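O-methyltransferase (Bacillus halodurans, PDB 2GPY) probably transfers a methyl group from S-adenosylmethionine to a hydroxyl of a substrate that remains unidentified. Local coordinates at residues 101-104 / 105-109. Sequence-based numbering, arbitrary orientation.
Sequences LGLE and SRIEL
Leu-103 meets both Arg-106 and Ile-107 in the tight turn that carries the chain from helix 88-100 into edge strand 107-111. Followed outward, the leucine side chain begins at CB, which packs 4.0 Å from Ile-107 CD1. CG lies anti to the carbonyl carbon (chi1 -67°), and this sends the branched end away from the leucine's own carbonyl. There the methyls part company: CD1 continues the apolar contact, 4.1 Å from Ile-107 CD1, whereas CD2 comes within 3.6 Å of Arg-106 NH1, approaching the guanidinium at a slant. The arginine chain, bent at chi3, carries that group across the leucine end, and it is anchored beyond the turn by NH1 to the carbonyl of Ala-73 and NH2 to that of Ala-79. Leu-103 and Ile-107 also touch helix 67-75, through Ile-70 and through Ala-69 and Ala-73 respectively.

The backbone beside this cluster forms a type I beta turn, with Glu-104 and Ser-105 at its corners. Leu-103 O accepts the N-H groups of Arg-106, which closes the turn, and of Ile-107, an added i to i+4 bond, each with an N...O distance of 3.0 Å. The Arg-106 N-H points fairly straight at the oxygen (159°) but sits above the carbonyl plane; that of Ile-107 lies almost in line with C=O, though its own bond is more bent, at 132°. One residue earlier, Gly-102, with positive phi, is the C' residue of the Schellman motif ending the helix, and a water donates to its carbonyl O at 2.8 Å. The leucine methyl thus lies against a guanidinium whose two terminal nitrogens already have partners, in a turn that joins helix 88-100 to an outermost strand of the Rossmann-like methyltransferase sheet (strand order 3-2-1-4-5-7-6).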
ATOM      1  N   LEU B 101      13.863 -24.094   6.116  1.00 35.41           N
ATOM      2  CA  LEU B 101      12.974 -23.826   5.016  1.00 36.89           C
ATOM      3  C   LEU B 101      13.703 -23.616   3.701  1.00 36.63           C
ATOM      4  O   LEU B 101      13.077 -23.267   2.718  1.00 38.49           O
ATOM      5  CB  LEU B 101      12.037 -22.650   5.345  1.00 36.65           C
ATOM      6  CG  LEU B 101      11.184 -22.972   6.582  1.00 40.44           C
ATOM      7  CD1 LEU B 101      10.545 -21.730   7.145  1.00 41.93           C
ATOM      8  CD2 LEU B 101      10.103 -24.087   6.235  1.00 43.28           C
ATOM      9  N   GLY B 102      15.010 -23.818   3.678  1.00 36.54           N
ATOM     10  CA  GLY B 102      15.773 -23.724   2.426  1.00 37.43           C
ATOM     11  C   GLY B 102      15.883 -22.284   1.929  1.00 36.70           C
ATOM     12  O   GLY B 102      16.030 -22.060   0.740  1.00 37.26           O
ATOM     13  N   LEU B 103      15.855 -21.322   2.844  1.00 37.01           N
ATOM     14  CA  LEU B 103      15.782 -19.894   2.465  1.00 37.11           C
ATOM     15  C   LEU B 103      17.099 -19.096   2.593  1.00 37.51           C
ATOM     16  O   LEU B 103      17.120 -17.865   2.421  1.00 37.01           O
ATOM     17  CB  LEU B 103      14.655 -19.199   3.243  1.00 36.99           C
ATOM     18  CG  LEU B 103      13.222 -19.647   2.891  1.00 37.65           C
ATOM     19  CD1 LEU B 103      12.171 -19.048   3.907  1.00 36.43           C
ATOM     20  CD2 LEU B 103      12.880 -19.210   1.482  1.00 40.91           C
ATOM     21  N   GLU B 104      18.203 -19.775   2.865  1.00 37.39           N
ATOM     22  CA  GLU B 104      19.450 -19.065   3.148  1.00 39.49           C
ATOM     23  C   GLU B 104      19.964 -18.205   1.982  1.00 40.29           C
ATOM     24  O   GLU B 104      20.686 -17.212   2.197  1.00 40.11           O
ATOM     25  CB  GLU B 104      20.543 -20.045   3.584  1.00 40.40           C
ATOM     26  CG  GLU B 104      21.163 -19.629   4.909  1.00 44.40           C
ATOM     27  CD  GLU B 104      22.270 -20.555   5.374  1.00 47.78           C
ATOM     28  OE1 GLU B 104      22.521 -21.591   4.702  1.00 53.38           O
ATOM     29  OE2 GLU B 104      22.889 -20.243   6.409  1.00 50.78           O
ATOM     30  N   SER B 105      19.599 -18.577   0.753  1.00 40.27           N
ATOM     31  CA  SER B 105      20.098 -17.852  -0.413  1.00 41.16           C
ATOM     32  C   SER B 105      19.353 -16.534  -0.600  1.00 40.77           C
ATOM     33  O   SER B 105      19.765 -15.686  -1.390  1.00 41.48           O
ATOM     34  CB  SER B 105      20.065 -18.719  -1.692  1.00 41.65           C
ATOM     35  OG  SER B 105      18.722 -18.967  -2.091  1.00 45.72           O
ATOM     36  N   ARG B 106      18.265 -16.352   0.139  1.00 38.93           N
ATOM     37  CA  ARG B 106      17.441 -15.176  -0.016  1.00 39.70           C
ATOM     38  C   ARG B 106      17.255 -14.377   1.276  1.00 39.47           C
ATOM     39  O   ARG B 106      16.743 -13.261   1.249  1.00 40.36           O
ATOM     40  CB  ARG B 106      16.089 -15.584  -0.574  1.00 40.09           C
ATOM     41  CG  ARG B 106      16.205 -16.081  -2.018  1.00 40.50           C
ATOM     42  CD  ARG B 106      14.923 -15.845  -2.746  1.00 43.07           C
ATOM     43  NE  ARG B 106      13.842 -16.674  -2.216  1.00 44.36           N
ATOM     44  CZ  ARG B 106      12.714 -16.230  -1.670  1.00 44.53           C
ATOM     45  NH1 ARG B 106      11.839 -17.144  -1.275  1.00 45.42           N
ATOM     46  NH2 ARG B 106      12.454 -14.897  -1.487  1.00 40.38           N
ATOM     47  N   ILE B 107      17.681 -14.941   2.397  1.00 37.59           N
ATOM     48  CA  ILE B 107      17.603 -14.213   3.672  1.00 36.96           C
ATOM     49  C   ILE B 107      18.994 -14.167   4.268  1.00 37.42           C
ATOM     50  O   ILE B 107      19.580 -15.230   4.594  1.00 36.89           O
ATOM     51  CB  ILE B 107      16.640 -14.874   4.664  1.00 37.01           C
ATOM     52  CG1 ILE B 107      15.215 -14.950   4.082  1.00 36.63           C
ATOM     53  CG2 ILE B 107      16.708 -14.160   6.051  1.00 34.58           C
ATOM     54  CD1 ILE B 107      14.218 -15.687   5.005  1.00 37.58           C
ATOM     55  N   GLU B 108      19.541 -12.960   4.364  1.00 35.90           N
ATOM     56  CA  GLU B 108      20.884 -12.785   4.939  1.00 37.67           C
ATOM     57  C   GLU B 108      20.726 -12.288   6.379  1.00 37.37           C
ATOM     58  O   GLU B 108      20.183 -11.220   6.602  1.00 36.38           O
ATOM     59  CB  GLU B 108      21.711 -11.775   4.129  1.00 37.65           C
ATOM     60  CG  GLU B 108      23.128 -11.575   4.706  1.00 39.35           C
ATOM     61  CD  GLU B 108      23.958 -10.516   3.979  1.00 40.72           C
ATOM     62  OE1 GLU B 108      23.492  -9.929   2.973  1.00 45.55           O
ATOM     63  OE2 GLU B 108      25.102 -10.274   4.424  1.00 45.84           O
ATOM     64  N   LEU B 109      21.187 -13.065   7.349  1.00 35.75           N
ATOM     65  CA  LEU B 109      20.999 -12.671   8.737  1.00 35.56           C
ATOM     66  C   LEU B 109      22.297 -12.120   9.293  1.00 35.27           C
ATOM     67  O   LEU B 109      23.350 -12.754   9.201  1.00 36.01           O
ATOM     68  CB  LEU B 109      20.550 -13.856   9.610  1.00 35.97           C
ATOM     69  CG  LEU B 109      19.229 -14.523   9.252  1.00 36.81           C
ATOM     70  CD1 LEU B 109      18.954 -15.611  10.314  1.00 37.62           C
ATOM     71  CD2 LEU B 109      18.091 -13.472   9.204  1.00 37.17           C
TER
HETATM   72  O   HOH W   1      17.003 -19.728  -0.533  1.00 46.66           O